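Local coordinates for putative curved DNA-binding protein (Chaetomium thermophilum var. thermophilum DSM 1495, PDB 4IPA) that is an Arx1 protein of the methionine aminopeptidase family that probably serves in ribosome biogenesis and may bind DNA, at residues A[127-135]-A[342-350]; A[225-233]-A[242-251]. All coordinates share one frame; numbering follows the deposited sequence.

Interaction 1 of 2, residues A[127-135]-A[342-350]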
ATOM      1  N   TYR A 127      -6.565  -0.085  14.788  1.00 18.07           N
ATOM      2  CA  TYR A 127      -6.454   0.998  13.811  1.00 16.65           C
ATOM      3  C   TYR A 127      -5.077   0.971  13.145  1.00 20.03           C
ATOM      4  O   TYR A 127      -4.054   1.306  13.759  1.00 17.56           O
ATOM      5  CB  TYR A 127      -6.770   2.363  14.454  1.00 18.96           C
ATOM      6  CG  TYR A 127      -8.145   2.366  15.116  1.00 19.32           C
ATOM      7  CD1 TYR A 127      -9.302   2.327  14.348  1.00 16.73           C
ATOM      8  CD2 TYR A 127      -8.277   2.352  16.500  1.00 18.52           C
ATOM      9  CE1 TYR A 127     -10.558   2.307  14.933  1.00 19.91           C
ATOM     10  CE2 TYR A 127      -9.540   2.328  17.105  1.00 18.66           C
ATOM     11  CZ  TYR A 127     -10.670   2.305  16.316  1.00 22.56           C
ATOM     12  OH  TYR A 127     -11.922   2.272  16.892  1.00 26.07           O
ATOM     13  N   GLY A 128      -5.063   0.556  11.882  1.00 15.48           N
ATOM     14  CA  GLY A 128      -3.818   0.341  11.173  1.00 18.46           C
ATOM     15  C   GLY A 128      -3.478   1.385  10.127  1.00 20.35           C
ATOM     16  O   GLY A 128      -4.370   1.993   9.515  1.00 15.63           O
ATOM     17  N   THR A 129      -2.182   1.605   9.940  1.00 14.13           N
ATOM     18  CA  THR A 129      -1.698   2.437   8.853  1.00 17.40           C
ATOM     19  C   THR A 129      -0.777   1.572   8.019  1.00 16.68           C
ATOM     20  O   THR A 129       0.136   0.953   8.553  1.00 16.90           O
ATOM     21  CB  THR A 129      -0.859   3.624   9.375  1.00 20.49           C
ATOM     22  OG1 THR A 129       0.234   3.107  10.141  1.00 24.20           O
ATOM     23  CG2 THR A 129      -1.704   4.539  10.266  1.00 21.71           C
ATOM     24  N   ILE A 130      -1.017   1.519   6.718  1.00 16.16           N
ATOM     25  CA  ILE A 130      -0.122   0.822   5.808  1.00 17.57           C
ATOM     26  C   ILE A 130       0.569   1.870   4.927  1.00 18.68           C
ATOM     27  O   ILE A 130      -0.073   2.825   4.478  1.00 15.41           O
ATOM     28  CB  ILE A 130      -0.887  -0.219   4.949  1.00 16.16           C
ATOM     29  CG1 ILE A 130      -1.627  -1.207   5.858  1.00 15.91           C
ATOM     30  CG2 ILE A 130       0.069  -0.976   4.019  1.00 12.73           C
ATOM     31  CD1 ILE A 130      -2.437  -2.263   5.111  1.00 14.20           C
ATOM     32  N   VAL A 131       1.878   1.717   4.723  1.00 13.74           N
ATOM     33  CA  VAL A 131       2.641   2.642   3.887  1.00 16.19           C
ATOM     34  C   VAL A 131       3.423   1.868   2.840  1.00 17.02           C
ATOM     35  O   VAL A 131       3.842   0.741   3.085  1.00 16.55           O
ATOM     36  CB  VAL A 131       3.668   3.493   4.711  1.00 15.67           C
ATOM     37  CG1 VAL A 131       2.975   4.351   5.737  1.00 15.89           C
ATOM     38  CG2 VAL A 131       4.696   2.602   5.394  1.00 17.74           C
ATOM     39  N   CYS A 132       3.618   2.479   1.676  1.00 16.21           N
ATOM     40  CA  CYS A 132       4.474   1.908   0.647  1.00 16.03           C
ATOM     41  C   CYS A 132       5.213   3.033  -0.064  1.00 18.88           C
ATOM     42  O   CYS A 132       4.585   3.960  -0.583  1.00 16.72           O
ATOM     43  CB  CYS A 132       3.679   1.094  -0.381  1.00 12.77           C
ATOM     44  SG  CYS A 132       4.704   0.381  -1.751  1.00 14.98           S
ATOM     45  N   ASP A 133       6.543   2.936  -0.071  1.00 14.97           N
ATOM     46  CA  ASP A 133       7.401   3.823  -0.847  1.00 15.77           C
ATOM     47  C   ASP A 133       8.071   2.956  -1.920  1.00 17.75           C
ATOM     48  O   ASP A 133       8.254   1.747  -1.738  1.00 14.88           O
ATOM     49  CB  ASP A 133       8.470   4.467   0.070  1.00 18.31           C
ATOM     50  CG  ASP A 133       9.179   5.686  -0.576  1.00 19.80           C
ATOM     51  OD1 ASP A 133       8.721   6.177  -1.636  1.00 17.60           O
ATOM     52  OD2 ASP A 133      10.193   6.166   0.001  1.00 16.86           O
ATOM     53  N   THR A 134       8.420   3.571  -3.042  1.00 16.94           N
ATOM     54  CA  THR A 134       9.307   2.927  -3.991  1.00 15.51           C
ATOM     55  C   THR A 134      10.627   3.703  -4.035  1.00 18.83           C
ATOM     56  O   THR A 134      10.640   4.919  -4.220  1.00 18.19           O
ATOM     57  CB  THR A 134       8.687   2.843  -5.388  1.00 13.55           C
ATOM     58  OG1 THR A 134       7.495   2.055  -5.327  1.00 14.70           O
ATOM     59  CG2 THR A 134       9.669   2.194  -6.379  1.00 15.08           C
ATOM     60  N   ILE A 135      11.732   2.998  -3.842  1.00 17.94           N
ATOM     61  CA  ILE A 135      13.042   3.624  -3.891  1.00 21.11           C
ATOM     62  C   ILE A 135      13.897   2.957  -4.962  1.00 25.70           C
ATOM     63  O   ILE A 135      13.580   1.851  -5.431  1.00 25.25           O
ATOM     64  CB  ILE A 135      13.772   3.500  -2.552  1.00 22.40           C
ATOM     65  CG1 ILE A 135      14.000   2.026  -2.227  1.00 20.10           C
ATOM     66  CG2 ILE A 135      12.993   4.220  -1.432  1.00 19.23           C
ATOM     67  CD1 ILE A 135      15.002   1.819  -1.163  1.00 27.90           C
ATOM     68  N   VAL A 342       7.786  -1.861 -12.115  1.00 15.13           N
ATOM     69  CA  VAL A 342       6.613  -1.177 -11.607  1.00 16.01           C
ATOM     70  C   VAL A 342       6.982  -0.287 -10.437  1.00 15.32           C
ATOM     71  O   VAL A 342       7.998  -0.500  -9.772  1.00 14.86           O
ATOM     72  CB  VAL A 342       5.501  -2.152 -11.166  1.00 18.16           C
ATOM     73  CG1 VAL A 342       5.146  -3.098 -12.308  1.00 13.87           C
ATOM     74  CG2 VAL A 342       5.917  -2.912  -9.906  1.00 14.39           C
ATOM     75  N   CYS A 343       6.149   0.720 -10.209  1.00 14.97           N
ATOM     76  CA  CYS A 343       6.335   1.663  -9.130  1.00 15.22           C
ATOM     77  C   CYS A 343       5.015   1.777  -8.357  1.00 17.35           C
ATOM     78  O   CYS A 343       3.953   1.805  -8.965  1.00 16.88           O
ATOM     79  CB  CYS A 343       6.755   3.005  -9.728  1.00 15.41           C
ATOM     80  SG  CYS A 343       7.112   4.301  -8.544  1.00 18.39           S
ATOM     81  N   ARG A 344       5.078   1.815  -7.026  1.00 17.12           N
ATOM     82  CA  ARG A 344       3.859   1.873  -6.199  1.00 17.12           C
ATOM     83  C   ARG A 344       4.001   2.827  -5.015  1.00 16.96           C
ATOM     84  O   ARG A 344       5.076   2.962  -4.410  1.00 18.13           O
ATOM     85  CB  ARG A 344       3.460   0.478  -5.670  1.00 17.38           C
ATOM     86  CG  ARG A 344       3.240  -0.587  -6.753  1.00 21.01           C
ATOM     87  CD  ARG A 344       2.542  -1.851  -6.202  1.00 20.30           C
ATOM     88  NE  ARG A 344       3.327  -2.490  -5.152  1.00 16.74           N
ATOM     89  CZ  ARG A 344       3.034  -2.436  -3.853  1.00 20.17           C
ATOM     90  NH1 ARG A 344       1.951  -1.785  -3.422  1.00 19.87           N
ATOM     91  NH2 ARG A 344       3.821  -3.048  -2.984  1.00 14.59           N
ATOM     92  N   LEU A 345       2.913   3.508  -4.698  1.00 14.70           N
ATOM     93  CA  LEU A 345       2.840   4.275  -3.463  1.00 17.16           C
ATOM     94  C   LEU A 345       1.563   3.915  -2.725  1.00 14.98           C
ATOM     95  O   LEU A 345       0.541   3.610  -3.336  1.00 14.59           O
ATOM     96  CB  LEU A 345       2.847   5.767  -3.759  1.00 15.82           C
ATOM     97  CG  LEU A 345       4.126   6.308  -4.403  1.00 20.63           C
ATOM     98  CD1 LEU A 345       3.846   7.664  -5.078  1.00 19.28           C
ATOM     99  CD2 LEU A 345       5.232   6.411  -3.360  1.00 18.49           C
ATOM    100  N   LEU A 346       1.625   3.968  -1.403  1.00 15.33           N
ATOM    101  CA  LEU A 346       0.475   3.659  -0.588  1.00 14.96           C
ATOM    102  C   LEU A 346       0.541   4.606   0.598  1.00 17.25           C
ATOM    103  O   LEU A 346       1.541   4.666   1.326  1.00 16.31           O
ATOM    104  CB  LEU A 346       0.468   2.181  -0.148  1.00 13.97           C
ATOM    105  CG  LEU A 346      -0.912   1.567   0.161  1.00 19.03           C
ATOM    106  CD1 LEU A 346      -0.904   0.013   0.251  1.00 11.86           C
ATOM    107  CD2 LEU A 346      -1.524   2.179   1.419  1.00 13.32           C
ATOM    108  N   THR A 347      -0.531   5.363   0.761  1.00 14.17           N
ATOM    109  CA  THR A 347      -0.625   6.359   1.805  1.00 14.00           C
ATOM    110  C   THR A 347      -1.890   6.079   2.606  1.00 13.79           C
ATOM    111  O   THR A 347      -2.955   5.846   2.034  1.00 15.36           O
ATOM    112  CB  THR A 347      -0.729   7.774   1.185  1.00 16.63           C
ATOM    113  OG1 THR A 347       0.365   7.993   0.278  1.00 18.50           O
ATOM    114  CG2 THR A 347      -0.719   8.848   2.268  1.00 14.82           C
ATOM    115  N   THR A 348      -1.791   6.104   3.925  1.00 14.45           N
ATOM    116  CA  THR A 348      -2.989   6.034   4.758  1.00 14.51           C
ATOM    117  C   THR A 348      -3.457   7.450   5.093  1.00 14.46           C
ATOM    118  O   THR A 348      -2.716   8.213   5.699  1.00 16.51           O
ATOM    119  CB  THR A 348      -2.723   5.240   6.044  1.00 16.90           C
ATOM    120  OG1 THR A 348      -2.459   3.874   5.699  1.00 13.73           O
ATOM    121  CG2 THR A 348      -3.958   5.311   6.989  1.00 16.87           C
ATOM    122  N   ILE A 349      -4.668   7.804   4.674  1.00 13.82           N
ATOM    123  CA  ILE A 349      -5.178   9.159   4.885  1.00 17.56           C
ATOM    124  C   ILE A 349      -6.376   9.236   5.821  1.00 19.94           C
ATOM    125  O   ILE A 349      -7.093   8.256   6.031  1.00 16.91           O
ATOM    126  CB  ILE A 349      -5.641   9.822   3.572  1.00 16.58           C
ATOM    127  CG1 ILE A 349      -6.878   9.093   3.032  1.00 15.90           C
ATOM    128  CG2 ILE A 349      -4.489   9.912   2.565  1.00 14.56           C
ATOM    129  CD1 ILE A 349      -7.468   9.699   1.777  1.00 16.89           C
ATOM    130  N   ALA A 350      -6.596  10.434   6.352  1.00 18.87           N
ATOM    131  CA  ALA A 350      -7.833  10.748   7.048  1.00 21.82           C
ATOM    132  C   ALA A 350      -8.569  11.871   6.315  1.00 22.48           C
ATOM    133  O   ALA A 350      -7.957  12.825   5.837  1.00 20.88           O
ATOM    134  CB  ALA A 350      -7.554  11.142   8.485  1.00 23.50           C
TER
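Cys-132 and Leu-346 form the single antiparallel bridge by which strand 127-136, outermost in a three-stranded sheet, meets strand 342-352 of the five-stranded sheet, near the centre of the chain. The contact illustrates how the two sheets of the pita-bread fold of the M24 family can be joined without a long pairing. The segment axes approach to 4.6 Å at 151°, and the CA atoms stand wider apart at Thr-129/Thr-348 and at Thr-134/Arg-344 than at the bridge, so the strands diverge on both sides of it. Cys-132 N to Leu-346 O (3.0 Å) and Leu-346 N to Cys-132 O (3.1 Å) make up the hydrogen-bonded pair. Cys-132 CB presses against Leu-346 CB at 3.4 Å, tighter than ordinary van der Waals contact.

Where the backbones separate, threonine hydroxyls span the gap. Thr-134 OG1 donates to Arg-344 O at 2.7 Å, in the carbonyl plane and on a lone pair; toward the other end Thr-348 OG1 donates to Ile-130 O at 2.9 Å, tilted 21° from the plane of the Ile-130 carbonyl. In both residues CG2 stands anti to the backbone N, which turns OG1 across to the partner carbonyl.

Cys-132 SG lies 3.5 Å above one face of the Arg-344 guanidinium, toward its rim. The arginine chain bends at chi3, and its NH1 is held by a salt bridge to Glu-254. Farther along, Leu-346 CD1 meets Ile-130 CG2 at 4.0 Å. Leu-345 runs alongside Asp-133, whose OD1 is taken by the indole NE1 of Trp-365.

Helix 148-167 receives Thr-134, Cys-343 and Leu-345; Cys-132 and Leu-346 both reach Gln-119 of strand 115-124, and Thr-129 packs on helix 23-46, so the junction is buried among helices and strands.

Interaction 2 of 2, residues A[225-233]-A[242-251]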
ATOM      1  N   ILE A 225      -8.565  -3.575   7.213  1.00 20.68           N
ATOM      2  CA  ILE A 225      -7.835  -2.853   6.166  1.00 18.18           C
ATOM      3  C   ILE A 225      -8.403  -3.107   4.772  1.00 16.40           C
ATOM      4  O   ILE A 225      -7.836  -2.676   3.779  1.00 16.39           O
ATOM      5  CB  ILE A 225      -6.298  -3.074   6.236  1.00 15.96           C
ATOM      6  CG1 ILE A 225      -5.951  -4.559   6.403  1.00 19.42           C
ATOM      7  CG2 ILE A 225      -5.706  -2.262   7.395  1.00 16.60           C
ATOM      8  CD1 ILE A 225      -6.457  -5.463   5.258  1.00 17.44           C
ATOM      9  N   GLU A 226      -9.537  -3.797   4.712  1.00 18.73           N
ATOM     10  CA  GLU A 226     -10.276  -3.972   3.462  1.00 20.65           C
ATOM     11  C   GLU A 226     -11.752  -3.735   3.703  1.00 23.21           C
ATOM     12  O   GLU A 226     -12.554  -4.666   3.612  1.00 23.01           O
ATOM     13  CB  GLU A 226     -10.049  -5.364   2.877  1.00 23.00           C
ATOM     14  CG  GLU A 226      -8.667  -5.532   2.283  1.00 25.97           C
ATOM     15  CD  GLU A 226      -8.372  -6.943   1.816  1.00 26.54           C
ATOM     16  OE1 GLU A 226      -9.060  -7.883   2.264  1.00 30.64           O
ATOM     17  OE2 GLU A 226      -7.439  -7.104   1.004  1.00 25.46           O
ATOM     18  N   GLY A 227     -12.091  -2.477   4.003  1.00 24.18           N
ATOM     19  CA  GLY A 227     -13.420  -2.074   4.457  1.00 19.55           C
ATOM     20  C   GLY A 227     -14.540  -2.084   3.431  1.00 19.87           C
ATOM     21  O   GLY A 227     -14.405  -2.663   2.357  1.00 21.77           O
ATOM     22  N   LYS A 228     -15.652  -1.425   3.752  1.00 22.81           N
ATOM     23  CA  LYS A 228     -16.879  -1.595   2.966  1.00 25.27           C
ATOM     24  C   LYS A 228     -16.976  -0.660   1.772  1.00 20.12           C
ATOM     25  O   LYS A 228     -17.937  -0.707   1.020  1.00 22.09           O
ATOM     26  CB  LYS A 228     -18.135  -1.498   3.845  1.00 25.10           C
ATOM     27  CG  LYS A 228     -18.315  -0.165   4.521  1.00 32.70           C
ATOM     28  CD  LYS A 228     -19.585  -0.114   5.361  1.00 40.43           C
ATOM     29  CE  LYS A 228     -19.683   1.224   6.101  1.00 48.17           C
ATOM     30  NZ  LYS A 228     -20.938   1.360   6.917  1.00 52.49           N
ATOM     31  N   LYS A 229     -15.967   0.180   1.593  1.00 21.02           N
ATOM     32  CA  LYS A 229     -15.858   0.971   0.379  1.00 19.10           C
ATOM     33  C   LYS A 229     -14.480   0.741  -0.231  1.00 20.04           C
ATOM     34  O   LYS A 229     -13.505   0.520   0.492  1.00 19.20           O
ATOM     35  CB  LYS A 229     -16.094   2.457   0.680  1.00 16.54           C
ATOM     36  CG  LYS A 229     -17.345   2.690   1.544  1.00 25.11           C
ATOM     37  CD  LYS A 229     -17.758   4.166   1.683  1.00 21.35           C
ATOM     38  CE  LYS A 229     -16.726   5.014   2.380  1.00 19.56           C
ATOM     39  NZ  LYS A 229     -17.313   6.334   2.790  1.00 19.56           N
ATOM     40  N   LYS A 230     -14.402   0.789  -1.559  1.00 17.90           N
ATOM     41  CA  LYS A 230     -13.126   0.657  -2.246  1.00 17.75           C
ATOM     42  C   LYS A 230     -13.151   1.329  -3.623  1.00 19.61           C
ATOM     43  O   LYS A 230     -14.186   1.386  -4.303  1.00 17.73           O
ATOM     44  CB  LYS A 230     -12.742  -0.811  -2.404  1.00 14.59           C
ATOM     45  CG  LYS A 230     -13.539  -1.517  -3.471  1.00 16.98           C
ATOM     46  CD  LYS A 230     -13.449  -3.024  -3.348  1.00 17.91           C
ATOM     47  CE  LYS A 230     -14.482  -3.697  -4.233  1.00 22.47           C
ATOM     48  NZ  LYS A 230     -14.453  -5.184  -4.054  1.00 26.55           N
ATOM     49  N   ILE A 231     -11.995   1.839  -4.019  1.00 14.74           N
ATOM     50  CA  ILE A 231     -11.825   2.383  -5.353  1.00 18.72           C
ATOM     51  C   ILE A 231     -10.899   1.469  -6.137  1.00 17.28           C
ATOM     52  O   ILE A 231      -9.780   1.214  -5.714  1.00 17.96           O
ATOM     53  CB  ILE A 231     -11.220   3.782  -5.283  1.00 19.75           C
ATOM     54  CG1 ILE A 231     -12.209   4.726  -4.582  1.00 18.31           C
ATOM     55  CG2 ILE A 231     -10.879   4.283  -6.682  1.00 19.95           C
ATOM     56  CD1 ILE A 231     -11.673   6.128  -4.365  1.00 14.38           C
ATOM     57  N   ILE A 232     -11.364   0.949  -7.263  1.00 17.91           N
ATOM     58  CA  ILE A 232     -10.515   0.083  -8.058  1.00 18.27           C
ATOM     59  C   ILE A 232     -10.111   0.765  -9.359  1.00 19.29           C
ATOM     60  O   ILE A 232     -10.960   0.997 -10.213  1.00 19.01           O
ATOM     61  CB  ILE A 232     -11.202  -1.237  -8.390  1.00 19.90           C
ATOM     62  CG1 ILE A 232     -11.727  -1.903  -7.117  1.00 21.67           C
ATOM     63  CG2 ILE A 232     -10.235  -2.155  -9.166  1.00 17.97           C
ATOM     64  CD1 ILE A 232     -12.352  -3.272  -7.350  1.00 23.12           C
ATOM     65  N   LEU A 233      -8.821   1.081  -9.510  1.00 16.64           N
ATOM     66  CA  LEU A 233      -8.325   1.729 -10.736  1.00 19.23           C
ATOM     67  C   LEU A 233      -8.252   0.763 -11.930  1.00 21.46           C
ATOM     68  O   LEU A 233      -7.928  -0.421 -11.761  1.00 21.02           O
ATOM     69  CB  LEU A 233      -6.939   2.314 -10.504  1.00 22.15           C
ATOM     70  CG  LEU A 233      -6.791   3.323  -9.383  1.00 20.44           C
ATOM     71  CD1 LEU A 233      -5.339   3.716  -9.293  1.00 17.72           C
ATOM     72  CD2 LEU A 233      -7.704   4.553  -9.603  1.00 19.01           C
ATOM     73  N   GLU A 242     -16.711   0.171  -5.449  1.00 19.48           N
ATOM     74  CA  GLU A 242     -17.968   0.732  -4.981  1.00 27.57           C
ATOM     75  C   GLU A 242     -17.783   1.549  -3.718  1.00 21.80           C
ATOM     76  O   GLU A 242     -17.093   1.129  -2.791  1.00 20.24           O
ATOM     77  CB  GLU A 242     -18.961  -0.383  -4.702  1.00 28.51           C
ATOM     78  CG  GLU A 242     -20.365   0.095  -4.477  1.00 30.44           C
ATOM     79  CD  GLU A 242     -21.362  -1.051  -4.489  1.00 37.42           C
ATOM     80  OE1 GLU A 242     -21.817  -1.442  -3.393  1.00 42.29           O
ATOM     81  OE2 GLU A 242     -21.675  -1.564  -5.591  1.00 39.30           O
ATOM     82  N   GLY A 243     -18.402   2.721  -3.684  1.00 22.88           N
ATOM     83  CA  GLY A 243     -18.368   3.555  -2.502  1.00 22.37           C
ATOM     84  C   GLY A 243     -17.580   4.826  -2.741  1.00 28.45           C
ATOM     85  O   GLY A 243     -16.678   4.877  -3.580  1.00 30.48           O
ATOM     86  N   VAL A 244     -17.916   5.861  -1.986  1.00 24.35           N
ATOM     87  CA  VAL A 244     -17.315   7.165  -2.172  1.00 22.14           C
ATOM     88  C   VAL A 244     -16.686   7.634  -0.876  1.00 21.02           C
ATOM     89  O   VAL A 244     -17.226   7.380   0.203  1.00 24.93           O
ATOM     90  CB  VAL A 244     -18.388   8.169  -2.611  1.00 25.98           C
ATOM     91  CG1 VAL A 244     -17.903   9.583  -2.438  1.00 22.99           C
ATOM     92  CG2 VAL A 244     -18.802   7.885  -4.058  1.00 28.47           C
ATOM     93  N   PRO A 245     -15.540   8.320  -0.971  1.00 19.86           N
ATOM     94  CA  PRO A 245     -14.901   8.836   0.244  1.00 20.19           C
ATOM     95  C   PRO A 245     -15.759   9.919   0.899  1.00 19.56           C
ATOM     96  O   PRO A 245     -16.299  10.767   0.195  1.00 21.27           O
ATOM     97  CB  PRO A 245     -13.594   9.444  -0.274  1.00 15.57           C
ATOM     98  CG  PRO A 245     -13.402   8.861  -1.644  1.00 19.06           C
ATOM     99  CD  PRO A 245     -14.762   8.621  -2.183  1.00 16.28           C
ATOM    100  N   GLU A 246     -15.860   9.880   2.224  1.00 16.34           N
ATOM    101  CA  GLU A 246     -16.665  10.816   2.981  1.00 18.51           C
ATOM    102  C   GLU A 246     -15.851  11.324   4.154  1.00 21.83           C
ATOM    103  O   GLU A 246     -14.979  10.612   4.679  1.00 20.38           O
ATOM    104  CB  GLU A 246     -17.923  10.132   3.532  1.00 19.62           C
ATOM    105  CG  GLU A 246     -18.877   9.581   2.483  1.00 23.63           C
ATOM    106  CD  GLU A 246     -20.162   9.035   3.105  1.00 34.20           C
ATOM    107  OE1 GLU A 246     -20.219   7.821   3.379  1.00 35.27           O
ATOM    108  OE2 GLU A 246     -21.115   9.818   3.331  1.00 41.46           O
ATOM    109  N   VAL A 247     -16.146  12.550   4.576  1.00 20.74           N
ATOM    110  CA  VAL A 247     -15.600  13.087   5.813  1.00 19.43           C
ATOM    111  C   VAL A 247     -15.870  12.067   6.905  1.00 19.01           C
ATOM    112  O   VAL A 247     -16.958  11.499   6.960  1.00 18.55           O
ATOM    113  CB  VAL A 247     -16.263  14.436   6.169  1.00 26.66           C
ATOM    114  CG1 VAL A 247     -16.011  14.809   7.643  1.00 26.10           C
ATOM    115  CG2 VAL A 247     -15.775  15.538   5.227  1.00 24.22           C
ATOM    116  N   GLY A 248     -14.883  11.817   7.761  1.00 19.47           N
ATOM    117  CA  GLY A 248     -14.986  10.756   8.758  1.00 17.42           C
ATOM    118  C   GLY A 248     -14.252   9.466   8.374  1.00 20.23           C
ATOM    119  O   GLY A 248     -13.990   8.623   9.230  1.00 19.08           O
ATOM    120  N   ASP A 249     -13.916   9.311   7.092  1.00 17.50           N
ATOM    121  CA  ASP A 249     -13.274   8.085   6.592  1.00 17.54           C
ATOM    122  C   ASP A 249     -11.758   8.054   6.821  1.00 21.43           C
ATOM    123  O   ASP A 249     -11.077   9.086   6.741  1.00 20.86           O
ATOM    124  CB  ASP A 249     -13.471   7.944   5.082  1.00 17.15           C
ATOM    125  CG  ASP A 249     -14.877   7.498   4.677  1.00 18.82           C
ATOM    126  OD1 ASP A 249     -15.739   7.217   5.540  1.00 18.37           O
ATOM    127  OD2 ASP A 249     -15.100   7.414   3.450  1.00 15.43           O
ATOM    128  N   VAL A 250     -11.228   6.861   7.079  1.00 19.67           N
ATOM    129  CA  VAL A 250      -9.808   6.610   6.834  1.00 18.48           C
ATOM    130  C   VAL A 250      -9.601   5.607   5.678  1.00 19.78           C
ATOM    131  O   VAL A 250     -10.250   4.547   5.620  1.00 17.87           O
ATOM    132  CB  VAL A 250      -9.070   6.151   8.103  1.00 21.00           C
ATOM    133  CG1 VAL A 250      -7.658   5.715   7.759  1.00 18.56           C
ATOM    134  CG2 VAL A 250      -9.047   7.277   9.125  1.00 17.98           C
ATOM    135  N   TRP A 251      -8.694   5.956   4.763  1.00 17.21           N
ATOM    136  CA  TRP A 251      -8.409   5.132   3.594  1.00 13.43           C
ATOM    137  C   TRP A 251      -6.934   4.752   3.451  1.00 17.10           C
ATOM    138  O   TRP A 251      -6.031   5.542   3.747  1.00 15.12           O
ATOM    139  CB  TRP A 251      -8.802   5.873   2.324  1.00 13.58           C
ATOM    140  CG  TRP A 251     -10.250   5.974   2.063  1.00 14.80           C
ATOM    141  CD1 TRP A 251     -11.138   6.815   2.676  1.00 13.16           C
ATOM    142  CD2 TRP A 251     -10.993   5.246   1.078  1.00 15.43           C
ATOM    143  NE1 TRP A 251     -12.388   6.634   2.155  1.00 15.37           N
ATOM    144  CE2 TRP A 251     -12.331   5.687   1.160  1.00 16.95           C
ATOM    145  CE3 TRP A 251     -10.654   4.270   0.123  1.00 14.79           C
ATOM    146  CZ2 TRP A 251     -13.340   5.186   0.334  1.00 14.07           C
ATOM    147  CZ3 TRP A 251     -11.646   3.768  -0.698  1.00 13.88           C
ATOM    148  CH2 TRP A 251     -12.984   4.231  -0.587  1.00 17.19           C
TER
HETATM  149  O   HOH W   1     -16.884  -1.534  -1.956  1.00 29.10           O
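From Lys-228 to Ile-231 the first segment, which enters strand 230-232, an outermost strand of the five-stranded antiparallel sheet, pairs briefly with the chain leading into strand 250-258 of that sheet, beside a salt-bridge network at a type II turn from Glu-246 to Asp-249. Lys-228 O and Glu-242 O are joined by one water that donates to both. Bent at chi3 (-63°), Lys-229 carries NZ to Asp-249 OD2 (2.5 Å, unusually short and doubtful in exact value, on the syn lone pair), to Val-244 O (2.8 Å) and, weakly, to Glu-246 OE1 (3.3 Å). OD2 also accepts Glu-246 N from above the carboxylate plane and Trp-251 NE1 on the anti side, 31° out of that plane, so three donors grip one oxygen. With an alanine at Asp-249, the Lys-229 ammonium would probably lose its main counter-charge, and the Glu-246 amide and Trp-251 indole N-H their shared acceptor.

Gly-243 lies against Lys-229 CB, where a side chain of its own would clash. Lys-230 forms the single bridge with Glu-242: its N donates to Glu-242 O at 3.0 Å, nearly straight at 168°, whereas the return bond from Glu-242 N is weak. Ile-231 crosses Trp-251 at about a right angle, CG1 4.0 Å from CZ3. Its CD1 reaches Pro-245 CG at 4.2 Å, and that proline carbon sits 3.9 Å above the indole plane, toward its rim.

The two contacts show how one sheet can carry both a central junction and a surface connection. Interaction 2 is nested along the chain within the loop closed by interaction 1, and their centres lie 15 Å apart, one deep in the protein and the other toward its surface. Strands 250-258 and 342-352, neighbours in the five-stranded sheet, join them: Ile-349 N probably donates a hydrogen bond to Trp-251 O at 2.8 Å, and Thr-348 CG2 packs on Val-250 CG1 at 3.8 Å. Thr-348 thus gives its hydroxyl to strand 127-136, while its methyl touches both that strand and Val-250. Neither contact includes a metal or bound ligand.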